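Local coordinates for protein putative oxidoreductase (Pseudomonas putida, PDB 3L6D) that probably acts as an NADP-dependent oxidoreductase, related to 6-phosphogluconate dehydrogenase and reductive aminases, at residues B[121-126]-B[147-152]. Sequence-based numbering, arbitrary orientation.
Sequences HYVKGM and REAFEQ
The methyl of A149 lies against the CB methylene of H121, with CB of A149 3.5 Å from CB of H121. The imidazole comes in obliquely, its CG 4.1 Å from CB of A149. V123, two residues along the strand, brings the second apolar group. Its CG2 is 4.1 Å from CB of A149. The same methyl of V123 also lies 3.8 Å from the backbone N of F150 and 4.2 Å from CB of F150. CG2 is the nearer branch; CG1, anti to the backbone N (chi1 179°), lies a little farther off, 4.4 Å from CB of F150. No hydrogen bond links the two segments, and the small patch is held by van der Waals contact alone. Helix 147-152 crosses strand 121-126 at 74°, the axes 7.6 Å apart at their closest. The strand belongs to the mixed sheet of the NAD-binding, Rossmann-type domain, between parallel strand 96-99 and antiparallel strand 140-145, and the short helix packs on one face of that sheet directly after 140-145. T96 on the neighbouring strand touches H121, V123 and A149 alike. Beyond CB the F150 side chain leads away from V123, CG anti to the backbone N (chi1 162°), and its ring meets those of H143 and F166. Y122 points to the other face of the sheet, where it packs on helix 105-117 and its hydroxyl is hydrogen-bonded to D99. At the start of the helix, the backbone N of A149 is hydrogen-bonded to OD1 of D146.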
loop_
_atom_site.group_PDB
_atom_site.type_symbol
_atom_site.label_atom_id
_atom_site.label_comp_id
_atom_site.label_asym_id
_atom_site.label_seq_id
_atom_site.Cartn_x
_atom_site.Cartn_y
_atom_site.Cartn_z
ATOM N N HIS B 121 5.386 -35.367 12.305
ATOM C CA HIS B 121 4.395 -34.577 11.594
ATOM C C HIS B 121 5.123 -33.377 11.091
ATOM O O HIS B 121 6.005 -32.852 11.798
ATOM C CB HIS B 121 3.291 -34.172 12.558
ATOM C CG HIS B 121 2.738 -35.332 13.312
ATOM N ND1 HIS B 121 1.891 -36.256 12.731
ATOM C CD2 HIS B 121 2.963 -35.764 14.583
ATOM C CE1 HIS B 121 1.584 -37.183 13.626
ATOM N NE2 HIS B 121 2.226 -36.913 14.752
ATOM N N TYR B 122 4.819 -32.970 9.868
ATOM C CA TYR B 122 5.576 -31.896 9.252
ATOM C C TYR B 122 4.675 -30.686 9.018
ATOM O O TYR B 122 3.614 -30.816 8.393
ATOM C CB TYR B 122 6.166 -32.383 7.930
ATOM C CG TYR B 122 6.905 -31.293 7.214
ATOM C CD1 TYR B 122 8.235 -30.996 7.539
ATOM C CD2 TYR B 122 6.278 -30.547 6.215
ATOM C CE1 TYR B 122 8.921 -29.993 6.858
ATOM C CE2 TYR B 122 6.946 -29.531 5.551
ATOM C CZ TYR B 122 8.260 -29.256 5.891
ATOM O OH TYR B 122 8.906 -28.230 5.223
ATOM N N VAL B 123 5.030 -29.539 9.592
ATOM C CA VAL B 123 4.334 -28.286 9.262
ATOM C C VAL B 123 5.292 -27.303 8.631
ATOM O O VAL B 123 6.398 -27.059 9.177
ATOM C CB VAL B 123 3.698 -27.629 10.545
ATOM C CG1 VAL B 123 3.004 -26.318 10.183
ATOM C CG2 VAL B 123 2.706 -28.582 11.217
ATOM N N LYS B 124 4.913 -26.739 7.492
ATOM C CA LYS B 124 5.765 -25.722 6.869
ATOM C C LYS B 124 5.197 -24.357 7.299
ATOM O O LYS B 124 3.997 -24.180 7.296
ATOM C CB LYS B 124 5.714 -25.815 5.335
ATOM C CG LYS B 124 6.450 -24.662 4.618
ATOM C CD LYS B 124 6.233 -24.785 3.046
ATOM C CE LYS B 124 7.046 -23.671 2.299
ATOM N NZ LYS B 124 8.491 -23.834 2.680
ATOM N N GLY B 125 6.054 -23.419 7.698
ATOM C CA GLY B 125 5.551 -22.093 8.062
ATOM C C GLY B 125 6.213 -21.009 7.204
ATOM O O GLY B 125 7.352 -21.180 6.721
HETATM N N MSE B 126 5.464 -19.938 6.961
HETATM C CA MSE B 126 5.981 -18.701 6.364
HETATM C C MSE B 126 5.576 -17.560 7.304
HETATM O O MSE B 126 4.401 -17.381 7.613
HETATM C CB MSE B 126 5.408 -18.470 4.966
HETATM C CG MSE B 126 6.163 -19.171 3.825
HETATM SE SE MSE B 126 4.936 -20.152 2.628
HETATM C CE MSE B 126 4.110 -21.052 4.140
ATOM N N ARG B 147 -2.417 -30.629 8.974
ATOM C CA ARG B 147 -3.388 -29.748 9.604
ATOM C C ARG B 147 -3.551 -30.082 11.077
ATOM O O ARG B 147 -3.663 -29.189 11.899
ATOM C CB ARG B 147 -4.785 -29.852 8.918
ATOM C CG ARG B 147 -5.800 -28.799 9.366
ATOM C CD ARG B 147 -7.187 -28.944 8.615
ATOM N NE ARG B 147 -7.151 -28.390 7.235
ATOM C CZ ARG B 147 -7.447 -27.130 6.883
ATOM N NH1 ARG B 147 -7.828 -26.229 7.795
ATOM N NH2 ARG B 147 -7.356 -26.757 5.606
ATOM N N GLU B 148 -3.594 -31.366 11.396
ATOM C CA GLU B 148 -3.809 -31.793 12.787
ATOM C C GLU B 148 -2.636 -31.347 13.682
ATOM O O GLU B 148 -2.853 -30.774 14.748
ATOM C CB GLU B 148 -4.085 -33.298 12.868
ATOM C CG GLU B 148 -5.408 -33.708 12.180
ATOM C CD GLU B 148 -5.171 -34.329 10.799
ATOM O OE1 GLU B 148 -4.626 -33.650 9.898
ATOM O OE2 GLU B 148 -5.495 -35.541 10.651
ATOM N N ALA B 149 -1.408 -31.556 13.221
ATOM C CA ALA B 149 -0.237 -31.103 14.011
ATOM C C ALA B 149 -0.204 -29.570 14.153
ATOM O O ALA B 149 0.180 -29.023 15.229
ATOM C CB ALA B 149 1.064 -31.601 13.376
ATOM N N PHE B 150 -0.554 -28.857 13.074
ATOM C CA PHE B 150 -0.649 -27.418 13.161
ATOM C C PHE B 150 -1.686 -26.999 14.242
ATOM O O PHE B 150 -1.417 -26.115 15.045
ATOM C CB PHE B 150 -1.020 -26.770 11.809
ATOM C CG PHE B 150 -1.542 -25.361 11.969
ATOM C CD1 PHE B 150 -0.663 -24.316 12.139
ATOM C CD2 PHE B 150 -2.897 -25.114 12.010
ATOM C CE1 PHE B 150 -1.125 -23.003 12.322
ATOM C CE2 PHE B 150 -3.396 -23.822 12.193
ATOM C CZ PHE B 150 -2.510 -22.764 12.327
ATOM N N GLU B 151 -2.857 -27.629 14.247
ATOM C CA GLU B 151 -3.870 -27.290 15.262
ATOM C C GLU B 151 -3.364 -27.588 16.678
ATOM O O GLU B 151 -3.561 -26.774 17.591
ATOM C CB GLU B 151 -5.196 -28.028 15.015
ATOM C CG GLU B 151 -6.015 -27.529 13.830
ATOM C CD GLU B 151 -6.424 -26.061 13.935
ATOM O OE1 GLU B 151 -6.562 -25.510 15.061
ATOM O OE2 GLU B 151 -6.591 -25.441 12.852
ATOM N N GLN B 152 -2.698 -28.726 16.847
ATOM C CA GLN B 152 -2.126 -29.068 18.155
ATOM C C GLN B 152 -1.209 -27.963 18.682
ATOM O O GLN B 152 -1.220 -27.653 19.892
ATOM C CB GLN B 152 -1.379 -30.413 18.095
ATOM C CG GLN B 152 -0.681 -30.825 19.382
ATOM C CD GLN B 152 0.140 -32.119 19.216
ATOM O OE1 GLN B 152 0.052 -32.796 18.193
ATOM N NE2 GLN B 152 0.962 -32.438 20.215
#